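Local coordinates for protein monomethylamine methyltransferase MtmB1 (Methanosarcina barkeri, PDB 1TV4) that transfers the methyl group of monomethylamine to the corrinoid cofactor of its partner protein MtmC during methanogenesis from methylamine, at residues Ile125-Pro130 with Arg361-Gly366; Ile156-Met161 with Arg185-Ala190; Gly203-Leu208 with Ser227-Gln232; Ile255-Gln260 with Ala291-Asp296. One frame throughout, in Å; residues are numbered along the deposited sequence.

Interaction 1. Residues Ile125-Pro130 with Arg361-Gly366; sequences IVQGGP and REILSG. With BG3 (3-methyl-5-sulfo-pyrrolidine-2-carboxylic acid), chain L.
Q127 and S365 stand side by side on neighbouring parallel strands, the first and last of the TIM barrel, so their pairing closes the cylinder. Backbone bonds run from I125 N to E362 O at one end through to G129 N to G366 O at the other. The side chains of I125, Q127, I363 and S365 share one face of the sheet, while V126 and L364 turn to the other, where helix 380-393 covers both.

On the first face Q127 reaches out with CG anti to the backbone N (chi1 -178°) and the chain extended beyond it. Its foot, CB, rests on I363 CG2 at 3.8 Å, and farther back I125 CB meets I363 CG1 at 3.9 Å. The amide is fixed at its other branch by a hydrogen bond from NE2 to T155 OG1, which leaves OE1 directed at the serine. A leucine in place of Q127 would probably leave T155 without its amide partner and S365 OG without OE1, its rotation then less firmly fixed.

That hydroxyl belongs to the pocket of BG3, the sulfonated pyrrolidine group: S365 OG lies 3.0 Å from Q127 OE1 and 2.8 Å from BG3 O1.

Interaction 2. Residues Ile156-Met161 with Arg185-Ala190; sequences IVNGVM and RLIKNA. With BG3 (3-methyl-5-sulfo-pyrrolidine-2-carboxylic acid), chain L.
Within the beta-alpha-beta unit of strand 155-161, helix 174-193 and strand 201-203, I156 and M161 of the broken strand, with N158 at its interruption, meet I187 and L186 of the helix, on the layer just behind the BG3 pocket. I187 is the centre of it. Its chain runs out extended from CG1 (chi2 172°) and sets the CD1 methyl over one face of the N158 amide, almost straight above CG and 3.2 Å from it. That is a tight fit of methyl on flat amide, with N158 OD1 also only 3.3 Å from I187 CD1.

The other branch of the isoleucine, CG2, touches I156 CG2 at 3.8 Å. Farther along the strand, M161 bends at its last torsion (chi3 78°) and lays CE against L186 CD1 at 3.7 Å, the two side chains crossing at about a right angle. F140 and H144 of helix 140-148 also pack on I187, and L186 touches N189 of a second subunit.

On the ligand side, V157 CG2 comes within 3.5 Å of BG3 O1, and N158 O lies 4.0 Å from BG3 C6. No hydrogen bond links the two segments themselves. The amide of N158 finds its main polar partner in E183, through ND2, while I187 presses on its face; this bond and the apolar contact are among what is likely to hold a pocket residue in place from behind.

Interaction 3. Residues Gly203-Leu208 with Ser227-Gln232; sequences GPETSL and SHEVSQ. With BG3 (3-methyl-5-sulfo-pyrrolidine-2-carboxylic acid), chain L.
G203 O takes a hydrogen bond from E229 N of the neighbouring strand at 2.9 Å, nearly straight (167° at the hydrogen), with a weaker CA-H...O contact from H228 CA at 3.4 Å. With G203 N bonded to S227 O, this makes a short parallel pairing between the third and fourth strands of the TIM barrel, at the point where strand 201-203 ends.

The peptide from G203 to P204 is cis, and beyond it the chain leaves the sheet as a loop. E205 comes from that loop, and its backbone N is held by E183 OE1. Its side chain bends at the second torsion (chi2 -53°), bringing the carboxylate to E229, whose extended side chain comes from its strand.

The two acids cross at about a right angle with their carboxylate planes 68° apart. E205 OE2 approaches E229 OE1 to 2.5 Å, a closeness that is doubtful because E229 has two conformers. Both acids line the BG3 pocket. In the modelled copy E229 OE2 accepts a hydrogen bond from the ring nitrogen, BG3 N1, at 2.8 Å, while E205 OE1 sits 3.1 Å from the ring carbon BG3 C3.

Interaction 4. Residues Ile255-Gln260 with Ala291-Asp296; sequences IIMDEQ and ASWHLD. With BG3 (3-methyl-5-sulfo-pyrrolidine-2-carboxylic acid), chain L.
The indole of W293 carries M257 on one face: CG stands over the middle of the six-membered ring, 3.4 Å from its centroid, and SD follows at 3.7 Å as a Met-aromatic contact. At the ring edge, near its plane, lies I255 CG2, and F102 also meets the ring. W293 CG takes the cramped position between the backbone N and the carbonyl carbon (chi1 65°), which brings ring and thioether across each other. The indole NE1 is bonded to S227 OG on strand 227-231, the next but one. With an alanine at W293, M257 CG and SD would probably lose their support and S227 OG its indole donor.

On the opposite face of the sheet the H294 ring is engaged at its edges, and H282 meets it edge-to-face. ND1 donates to D258 OD2 at 2.7 Å, on the anti lone pair and close to the ring plane, with carboxylate and imidazole nearly coplanar. S289 OG and Q232 NE2 steady D258. A water lies 2.7 Å from H294 NE2 and probably gives a hydrogen to Q260 O.

Beyond the indole, M257 CE meets L295 CD2 at 3.6 Å, and L295 CD2 also reaches BG3 C1 at 3.4 Å; the E259 carboxylate, modelled in two conformers, lies near BG3 O3. M257, W293 and L295 thus face inward, D258 and H294 helix 271-288 outside, as in the wall of a TIM barrel.

All four contacts are buried and belong to one TIM barrel arranged round BG3, yet they do different work. Interactions 1, 3 and 4 pair neighbouring strands; interaction 2 instead sets a strand against its outer helix, and its chemistry is the most apolar. Interactions 3 and 4 share a seam, H228 O with M257 N, just as interactions 1 and 2 adjoin at G128 O and V157 N. Past the intervening strand 330-333, R361 and D296 form a salt bridge between interactions 1 and 4, and I363 CD1 packs on W293. Toward the ligand, interaction 3 offers acids, interaction 1 a hydroxyl, interaction 2 a valine side chain and a backbone carbonyl, and interaction 4 both L295 and the acid E259.

Interaction 1. Residues Ile125-Pro130 with Arg361-Gly366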
# COMPACT_ATOMS: atom_id res chain seq x y z
N ILE A 125 -1.16 20.95 -20.91
CA ILE A 125 -1.03 19.51 -20.77
C ILE A 125 -1.73 18.89 -21.97
O ILE A 125 -2.85 19.29 -22.32
CB ILE A 125 -1.70 19.01 -19.47
CG1 ILE A 125 -0.95 19.56 -18.25
CG2 ILE A 125 -1.74 17.49 -19.44
CD1 ILE A 125 0.51 19.12 -18.17
N VAL A 126 -1.08 17.92 -22.60
CA VAL A 126 -1.63 17.24 -23.76
C VAL A 126 -2.26 15.91 -23.35
O VAL A 126 -1.56 14.96 -22.98
CB VAL A 126 -0.54 16.96 -24.82
CG1 VAL A 126 -1.13 16.22 -26.01
CG2 VAL A 126 0.08 18.28 -25.27
N GLN A 127 -3.59 15.85 -23.40
CA GLN A 127 -4.32 14.64 -23.05
C GLN A 127 -4.76 14.01 -24.36
O GLN A 127 -5.76 14.41 -24.96
CB GLN A 127 -5.54 15.00 -22.19
CG GLN A 127 -6.37 13.81 -21.73
CD GLN A 127 -7.24 14.15 -20.54
OE1 GLN A 127 -8.39 14.57 -20.68
NE2 GLN A 127 -6.68 13.98 -19.35
N GLY A 128 -4.00 13.01 -24.81
CA GLY A 128 -4.31 12.36 -26.07
C GLY A 128 -4.94 11.00 -25.96
O GLY A 128 -4.63 10.22 -25.05
N GLY A 129 -5.84 10.70 -26.89
CA GLY A 129 -6.50 9.41 -26.88
C GLY A 129 -7.64 9.40 -27.88
O GLY A 129 -7.88 10.40 -28.56
N PRO A 130 -8.35 8.26 -28.01
CA PRO A 130 -9.47 8.11 -28.94
C PRO A 130 -10.58 9.10 -28.60
O PRO A 130 -11.52 9.29 -29.38
CB PRO A 130 -9.90 6.66 -28.74
CG PRO A 130 -8.58 5.99 -28.42
CD PRO A 130 -7.98 6.96 -27.43
N ARG A 361 -6.13 27.57 -22.05
CA ARG A 361 -6.55 26.27 -21.51
C ARG A 361 -5.39 25.58 -20.80
O ARG A 361 -4.23 25.75 -21.17
CB ARG A 361 -7.05 25.36 -22.63
CG ARG A 361 -8.31 25.83 -23.34
CD ARG A 361 -9.54 25.72 -22.45
NE ARG A 361 -10.73 26.22 -23.16
CZ ARG A 361 -11.93 26.37 -22.61
NH1 ARG A 361 -12.12 26.05 -21.33
NH2 ARG A 361 -12.93 26.84 -23.34
N GLU A 362 -5.70 24.78 -19.78
CA GLU A 362 -4.67 24.06 -19.04
C GLU A 362 -4.44 22.68 -19.65
O GLU A 362 -3.34 22.13 -19.58
CB GLU A 362 -5.06 23.87 -17.57
CG GLU A 362 -4.87 25.09 -16.67
CD GLU A 362 -5.80 26.23 -17.02
OE1 GLU A 362 -7.01 25.98 -17.26
OE2 GLU A 362 -5.33 27.38 -17.03
N ILE A 363 -5.50 22.13 -20.25
CA ILE A 363 -5.45 20.79 -20.83
C ILE A 363 -6.13 20.72 -22.19
O ILE A 363 -7.20 21.30 -22.39
CB ILE A 363 -6.15 19.78 -19.90
CG1 ILE A 363 -5.46 19.75 -18.53
CG2 ILE A 363 -6.15 18.39 -20.54
CD1 ILE A 363 -6.24 18.99 -17.48
N LEU A 364 -5.51 20.00 -23.13
CA LEU A 364 -6.07 19.80 -24.46
C LEU A 364 -6.44 18.32 -24.51
O LEU A 364 -5.58 17.46 -24.36
CB LEU A 364 -5.03 20.11 -25.54
CG LEU A 364 -4.34 21.47 -25.43
CD1 LEU A 364 -3.46 21.68 -26.66
CD2 LEU A 364 -5.38 22.57 -25.33
N SER A 365 -7.72 18.01 -24.71
CA SER A 365 -8.17 16.62 -24.74
C SER A 365 -8.66 16.22 -26.13
O SER A 365 -9.77 16.58 -26.53
CB SER A 365 -9.29 16.41 -23.71
OG SER A 365 -9.53 15.04 -23.45
N GLY A 366 -7.83 15.48 -26.86
CA GLY A 366 -8.20 15.05 -28.21
C GLY A 366 -7.44 13.82 -28.65
O GLY A 366 -6.60 13.32 -27.91
C1 BG3 L . -13.22 13.83 -22.86
C2 BG3 L . -14.53 13.35 -23.57
C3 BG3 L . -14.92 11.91 -23.43
C4 BG3 L . -16.21 11.93 -24.21
C5 BG3 L . -16.78 13.18 -23.47
C6 BG3 L . -13.98 10.98 -24.10
O1 BG3 L . -12.29 14.36 -23.48
N1 BG3 L . -15.67 14.14 -23.07
S1 BG3 L . -17.99 14.02 -24.50
O2 BG3 L . -19.04 13.05 -24.85
O3 BG3 L . -18.50 15.18 -23.75
O4 BG3 L . -17.32 14.45 -25.74

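Interaction 2. Residues Ile156-Met161 with Arg185-Ala190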
# COMPACT_ATOMS: atom_id res chain seq x y z
N ILE A 156 -3.80 10.24 -20.93
CA ILE A 156 -4.63 9.57 -21.93
C ILE A 156 -6.12 9.85 -21.72
O ILE A 156 -6.59 9.86 -20.59
CB ILE A 156 -4.45 8.03 -21.86
CG1 ILE A 156 -2.98 7.64 -22.07
CG2 ILE A 156 -5.36 7.35 -22.89
CD1 ILE A 156 -2.43 7.96 -23.45
N VAL A 157 -6.85 10.10 -22.80
CA VAL A 157 -8.30 10.26 -22.70
C VAL A 157 -8.83 8.98 -23.35
O VAL A 157 -8.59 8.71 -24.53
CB VAL A 157 -8.84 11.52 -23.43
CG1 VAL A 157 -8.30 11.61 -24.84
CG2 VAL A 157 -10.36 11.49 -23.43
N ASN A 158 -9.52 8.18 -22.55
CA ASN A 158 -10.03 6.88 -22.98
C ASN A 158 -10.98 6.80 -24.17
O ASN A 158 -11.83 7.67 -24.38
CB ASN A 158 -10.73 6.18 -21.81
CG ASN A 158 -9.83 6.03 -20.59
OD1 ASN A 158 -8.67 6.45 -20.61
ND2 ASN A 158 -10.36 5.44 -19.53
N GLY A 159 -10.82 5.73 -24.94
CA GLY A 159 -11.70 5.46 -26.06
C GLY A 159 -12.80 4.57 -25.50
O GLY A 159 -12.78 4.25 -24.30
N VAL A 160 -13.74 4.17 -26.34
CA VAL A 160 -14.85 3.31 -25.91
C VAL A 160 -14.71 1.91 -26.49
O VAL A 160 -14.45 1.76 -27.68
CB VAL A 160 -16.20 3.93 -26.36
CG1 VAL A 160 -17.31 2.89 -26.31
CG2 VAL A 160 -16.54 5.11 -25.47
N MET A 161 -14.88 0.89 -25.66
CA MET A 161 -14.79 -0.50 -26.12
C MET A 161 -16.07 -0.85 -26.88
O MET A 161 -17.16 -0.76 -26.32
CB MET A 161 -14.65 -1.46 -24.93
CG MET A 161 -13.42 -1.23 -24.05
SD MET A 161 -13.21 -2.54 -22.79
CE MET A 161 -12.49 -3.85 -23.81
N ARG A 185 -8.05 -0.57 -17.14
CA ARG A 185 -7.05 -1.60 -16.84
C ARG A 185 -6.23 -1.88 -18.09
O ARG A 185 -5.00 -1.96 -18.04
CB ARG A 185 -7.74 -2.87 -16.34
CG ARG A 185 -8.23 -2.76 -14.90
CD ARG A 185 -9.02 -3.98 -14.44
NE ARG A 185 -9.18 -3.95 -12.98
CZ ARG A 185 -10.07 -4.67 -12.31
NH1 ARG A 185 -10.90 -5.48 -12.96
NH2 ARG A 185 -10.13 -4.59 -10.99
N LEU A 186 -6.92 -2.01 -19.23
CA LEU A 186 -6.25 -2.27 -20.50
C LEU A 186 -5.43 -1.07 -20.96
O LEU A 186 -4.31 -1.22 -21.44
CB LEU A 186 -7.28 -2.62 -21.58
CG LEU A 186 -8.00 -3.96 -21.49
CD1 LEU A 186 -9.02 -4.09 -22.62
CD2 LEU A 186 -6.98 -5.08 -21.57
N ILE A 187 -5.99 0.12 -20.80
CA ILE A 187 -5.31 1.33 -21.22
C ILE A 187 -4.03 1.54 -20.41
O ILE A 187 -2.99 1.88 -20.97
CB ILE A 187 -6.24 2.56 -21.10
CG1 ILE A 187 -7.34 2.46 -22.16
CG2 ILE A 187 -5.45 3.86 -21.28
CD1 ILE A 187 -8.46 3.50 -22.03
N LYS A 188 -4.09 1.33 -19.10
CA LYS A 188 -2.89 1.52 -18.30
C LYS A 188 -1.86 0.45 -18.64
O LYS A 188 -0.65 0.67 -18.49
CB LYS A 188 -3.25 1.53 -16.80
CG LYS A 188 -3.95 2.82 -16.40
CD LYS A 188 -4.19 2.95 -14.90
CE LYS A 188 -4.73 4.34 -14.55
NZ LYS A 188 -4.98 4.52 -13.08
N ASN A 189 -2.32 -0.70 -19.11
CA ASN A 189 -1.39 -1.76 -19.50
C ASN A 189 -0.73 -1.35 -20.82
O ASN A 189 0.44 -1.66 -21.06
CB ASN A 189 -2.12 -3.09 -19.68
CG ASN A 189 -1.35 -4.24 -19.08
OD1 ASN A 189 -0.86 -4.15 -17.95
ND2 ASN A 189 -1.25 -5.34 -19.82
N ALA A 190 -1.47 -0.63 -21.66
CA ALA A 190 -0.93 -0.15 -22.92
C ALA A 190 0.14 0.90 -22.59
O ALA A 190 1.21 0.93 -23.20
CB ALA A 190 -2.03 0.48 -23.77
C1 BG3 L . -13.22 13.83 -22.86
C2 BG3 L . -14.53 13.35 -23.57
C3 BG3 L . -14.92 11.91 -23.43
C4 BG3 L . -16.21 11.93 -24.21
C5 BG3 L . -16.78 13.18 -23.47
C6 BG3 L . -13.98 10.98 -24.10
O1 BG3 L . -12.29 14.36 -23.48
N1 BG3 L . -15.67 14.14 -23.07
S1 BG3 L . -17.99 14.02 -24.50
O2 BG3 L . -19.04 13.05 -24.85
O3 BG3 L . -18.50 15.18 -23.75
O4 BG3 L . -17.32 14.45 -25.74

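Interaction 3. Residues Gly203-Leu208 with Ser227-Gln232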
# COMPACT_ATOMS: atom_id res chain seq x y z
N GLY A 203 -11.66 9.29 -17.74
CA GLY A 203 -12.80 8.45 -18.06
C GLY A 203 -13.74 8.46 -16.87
O GLY A 203 -13.69 9.41 -16.08
N PRO A 204 -14.62 7.46 -16.71
CA PRO A 204 -14.80 6.30 -17.60
C PRO A 204 -15.58 6.73 -18.84
O PRO A 204 -16.29 7.73 -18.82
CB PRO A 204 -15.57 5.32 -16.72
CG PRO A 204 -16.45 6.23 -15.91
CD PRO A 204 -15.55 7.40 -15.56
N GLU A 205 -15.45 5.97 -19.93
CA GLU A 205 -16.12 6.34 -21.17
C GLU A 205 -17.08 5.31 -21.76
O GLU A 205 -18.11 5.68 -22.34
CB GLU A 205 -15.07 6.69 -22.23
CG GLU A 205 -14.14 7.85 -21.86
CD GLU A 205 -14.90 9.09 -21.44
OE1 GLU A 205 -15.99 9.33 -22.01
OE2 GLU A 205 -14.41 9.83 -20.56
N THR A 206 -16.76 4.03 -21.64
CA THR A 206 -17.61 2.99 -22.20
C THR A 206 -18.95 2.86 -21.47
O THR A 206 -19.98 2.56 -22.09
CB THR A 206 -16.90 1.61 -22.21
OG1 THR A 206 -15.67 1.72 -22.94
CG2 THR A 206 -17.78 0.56 -22.87
N SER A 207 -18.94 3.10 -20.16
CA SER A 207 -20.15 3.02 -19.36
C SER A 207 -20.97 4.28 -19.57
O SER A 207 -20.42 5.36 -19.81
CB SER A 207 -19.79 2.87 -17.88
OG SER A 207 -18.78 3.81 -17.53
N LEU A 208 -22.30 4.15 -19.48
CA LEU A 208 -23.20 5.29 -19.66
C LEU A 208 -24.12 5.49 -18.45
O LEU A 208 -24.49 6.62 -18.14
CB LEU A 208 -24.05 5.09 -20.91
CG LEU A 208 -23.29 4.98 -22.24
CD1 LEU A 208 -24.28 4.73 -23.38
CD2 LEU A 208 -22.51 6.26 -22.49
N SER A 227 -8.50 11.66 -14.01
CA SER A 227 -9.61 12.62 -14.10
C SER A 227 -10.91 11.84 -14.24
O SER A 227 -11.03 10.99 -15.12
CB SER A 227 -9.43 13.53 -15.32
OG SER A 227 -8.35 14.42 -15.13
N HIS A 228 -11.87 12.14 -13.36
CA HIS A 228 -13.17 11.46 -13.36
C HIS A 228 -14.21 12.36 -13.99
O HIS A 228 -14.50 13.44 -13.49
CB HIS A 228 -13.54 11.06 -11.94
CG HIS A 228 -12.59 10.08 -11.35
ND1 HIS A 228 -12.96 8.80 -11.01
CD2 HIS A 228 -11.26 10.17 -11.11
CE1 HIS A 228 -11.89 8.14 -10.58
NE2 HIS A 228 -10.85 8.95 -10.63
N GLU A 229 -14.78 11.89 -15.09
CA GLU A 229 -15.75 12.65 -15.85
C GLU A 229 -17.21 12.58 -15.40
O GLU A 229 -17.74 11.51 -15.11
CB GLU A 229 -15.64 12.25 -17.32
CG GLU A 229 -16.61 12.94 -18.25
CD GLU A 229 -16.08 13.03 -19.67
OE1 GLU A 229 -15.45 12.05 -20.13
OE2 GLU A 229 -16.29 14.08 -20.32
N VAL A 230 -17.84 13.75 -15.36
CA VAL A 230 -19.25 13.86 -15.00
C VAL A 230 -19.74 14.85 -16.07
O VAL A 230 -19.10 15.88 -16.31
CB VAL A 230 -19.47 14.42 -13.58
CG1 VAL A 230 -18.87 15.79 -13.43
CG2 VAL A 230 -20.98 14.46 -13.28
N SER A 231 -20.85 14.54 -16.73
CA SER A 231 -21.34 15.41 -17.79
C SER A 231 -22.57 16.24 -17.50
O SER A 231 -23.58 15.74 -17.02
CB SER A 231 -21.61 14.59 -19.05
OG SER A 231 -20.41 14.13 -19.63
N GLN A 232 -22.48 17.53 -17.81
CA GLN A 232 -23.61 18.44 -17.65
C GLN A 232 -24.40 18.28 -18.94
O GLN A 232 -23.86 17.83 -19.95
CB GLN A 232 -23.15 19.88 -17.53
CG GLN A 232 -22.48 20.26 -16.23
CD GLN A 232 -22.33 21.75 -16.10
OE1 GLN A 232 -23.32 22.49 -16.17
NE2 GLN A 232 -21.09 22.22 -15.93
C1 BG3 L . -13.22 13.83 -22.86
C2 BG3 L . -14.53 13.35 -23.57
C3 BG3 L . -14.92 11.91 -23.43
C4 BG3 L . -16.21 11.93 -24.21
C5 BG3 L . -16.78 13.18 -23.47
C6 BG3 L . -13.98 10.98 -24.10
O1 BG3 L . -12.29 14.36 -23.48
N1 BG3 L . -15.67 14.14 -23.07
S1 BG3 L . -17.99 14.02 -24.50
O2 BG3 L . -19.04 13.05 -24.85
O3 BG3 L . -18.50 15.18 -23.75
O4 BG3 L . -17.32 14.45 -25.74

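Interaction 4. Residues Ile255-Gln260 with Ala291-Asp296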
# COMPACT_ATOMS: atom_id res chain seq x y z
N ILE A 255 -10.06 13.09 -8.49
CA ILE A 255 -9.94 14.37 -9.20
C ILE A 255 -11.18 14.36 -10.10
O ILE A 255 -11.43 13.39 -10.82
CB ILE A 255 -8.66 14.40 -10.07
CG1 ILE A 255 -7.43 14.53 -9.16
CG2 ILE A 255 -8.73 15.55 -11.09
CD1 ILE A 255 -6.10 14.50 -9.89
N ILE A 256 -11.98 15.43 -10.03
CA ILE A 256 -13.22 15.52 -10.80
C ILE A 256 -13.15 16.45 -12.00
O ILE A 256 -12.78 17.62 -11.88
CB ILE A 256 -14.39 15.98 -9.89
CG1 ILE A 256 -14.65 14.94 -8.80
CG2 ILE A 256 -15.66 16.21 -10.73
CD1 ILE A 256 -15.74 15.34 -7.81
N MET A 257 -13.51 15.92 -13.17
CA MET A 257 -13.54 16.71 -14.38
C MET A 257 -14.99 16.84 -14.85
O MET A 257 -15.57 15.89 -15.37
CB MET A 257 -12.73 16.06 -15.50
CG MET A 257 -12.74 16.89 -16.79
SD MET A 257 -12.36 15.93 -18.27
CE MET A 257 -13.98 15.22 -18.60
N ASP A 258 -15.57 18.02 -14.63
CA ASP A 258 -16.94 18.30 -15.04
C ASP A 258 -16.85 18.74 -16.50
O ASP A 258 -15.97 19.53 -16.86
CB ASP A 258 -17.51 19.44 -14.19
CG ASP A 258 -18.81 20.00 -14.75
OD1 ASP A 258 -19.89 19.65 -14.24
OD2 ASP A 258 -18.73 20.80 -15.70
N GLU A 259 -17.74 18.23 -17.34
CA GLU A 259 -17.75 18.56 -18.77
C GLU A 259 -19.09 19.11 -19.22
O GLU A 259 -20.14 18.75 -18.69
CB GLU A 259 -17.40 17.31 -19.59
CG GLU A 259 -17.43 17.46 -21.13
CD GLU A 259 -18.84 17.35 -21.73
OE1 GLU A 259 -19.64 16.54 -21.22
OE2 GLU A 259 -19.13 18.06 -22.71
N GLN A 260 -19.06 20.01 -20.21
CA GLN A 260 -20.28 20.57 -20.78
C GLN A 260 -19.89 21.03 -22.17
O GLN A 260 -18.84 21.66 -22.36
CB GLN A 260 -20.80 21.75 -19.95
CG GLN A 260 -22.32 22.00 -20.11
CD GLN A 260 -22.68 22.86 -21.31
OE1 GLN A 260 -23.72 22.66 -21.96
NE2 GLN A 260 -21.84 23.85 -21.60
N ALA A 291 -16.04 20.34 -9.16
CA ALA A 291 -14.98 20.01 -10.11
C ALA A 291 -13.58 20.48 -9.74
O ALA A 291 -13.41 21.53 -9.12
CB ALA A 291 -15.34 20.55 -11.48
N SER A 292 -12.59 19.69 -10.14
CA SER A 292 -11.18 20.03 -9.96
C SER A 292 -10.87 20.86 -11.20
O SER A 292 -10.13 21.84 -11.14
CB SER A 292 -10.31 18.77 -9.95
OG SER A 292 -10.61 17.95 -8.83
N TRP A 293 -11.45 20.46 -12.33
CA TRP A 293 -11.30 21.20 -13.58
C TRP A 293 -12.51 20.96 -14.48
O TRP A 293 -13.25 20.00 -14.30
CB TRP A 293 -9.99 20.85 -14.31
CG TRP A 293 -9.82 19.45 -14.82
CD1 TRP A 293 -9.52 18.33 -14.09
CD2 TRP A 293 -9.80 19.04 -16.20
NE1 TRP A 293 -9.29 17.26 -14.93
CE2 TRP A 293 -9.46 17.67 -16.23
CE3 TRP A 293 -10.03 19.70 -17.42
CZ2 TRP A 293 -9.34 16.95 -17.42
CZ3 TRP A 293 -9.92 18.98 -18.61
CH2 TRP A 293 -9.58 17.62 -18.60
N HIS A 294 -12.72 21.86 -15.43
CA HIS A 294 -13.87 21.77 -16.33
C HIS A 294 -13.45 21.59 -17.78
O HIS A 294 -12.57 22.29 -18.27
CB HIS A 294 -14.72 23.04 -16.21
CG HIS A 294 -15.85 23.11 -17.20
ND1 HIS A 294 -16.99 22.34 -17.08
CD2 HIS A 294 -16.01 23.85 -18.32
CE1 HIS A 294 -17.80 22.60 -18.10
NE2 HIS A 294 -17.23 23.51 -18.86
N LEU A 295 -14.11 20.66 -18.46
CA LEU A 295 -13.83 20.38 -19.86
C LEU A 295 -14.92 20.99 -20.74
O LEU A 295 -16.09 20.64 -20.63
CB LEU A 295 -13.77 18.87 -20.11
CG LEU A 295 -13.46 18.47 -21.55
CD1 LEU A 295 -12.03 18.87 -21.91
CD2 LEU A 295 -13.64 16.98 -21.70
N ASP A 296 -14.52 21.93 -21.60
CA ASP A 296 -15.44 22.60 -22.51
C ASP A 296 -15.46 21.80 -23.81
O ASP A 296 -14.77 20.79 -23.94
CB ASP A 296 -14.93 24.03 -22.78
CG ASP A 296 -15.99 24.94 -23.37
OD1 ASP A 296 -17.10 24.48 -23.71
OD2 ASP A 296 -15.69 26.15 -23.51
C1 BG3 L . -13.22 13.83 -22.86
C2 BG3 L . -14.53 13.35 -23.57
C3 BG3 L . -14.92 11.91 -23.43
C4 BG3 L . -16.21 11.93 -24.21
C5 BG3 L . -16.78 13.18 -23.47
C6 BG3 L . -13.98 10.98 -24.10
O1 BG3 L . -12.29 14.36 -23.48
N1 BG3 L . -15.67 14.14 -23.07
S1 BG3 L . -17.99 14.02 -24.50
O2 BG3 L . -19.04 13.05 -24.85
O3 BG3 L . -18.50 15.18 -23.75
O4 BG3 L . -17.32 14.45 -25.74
O HOH W 1 -18.43 24.36 -21.12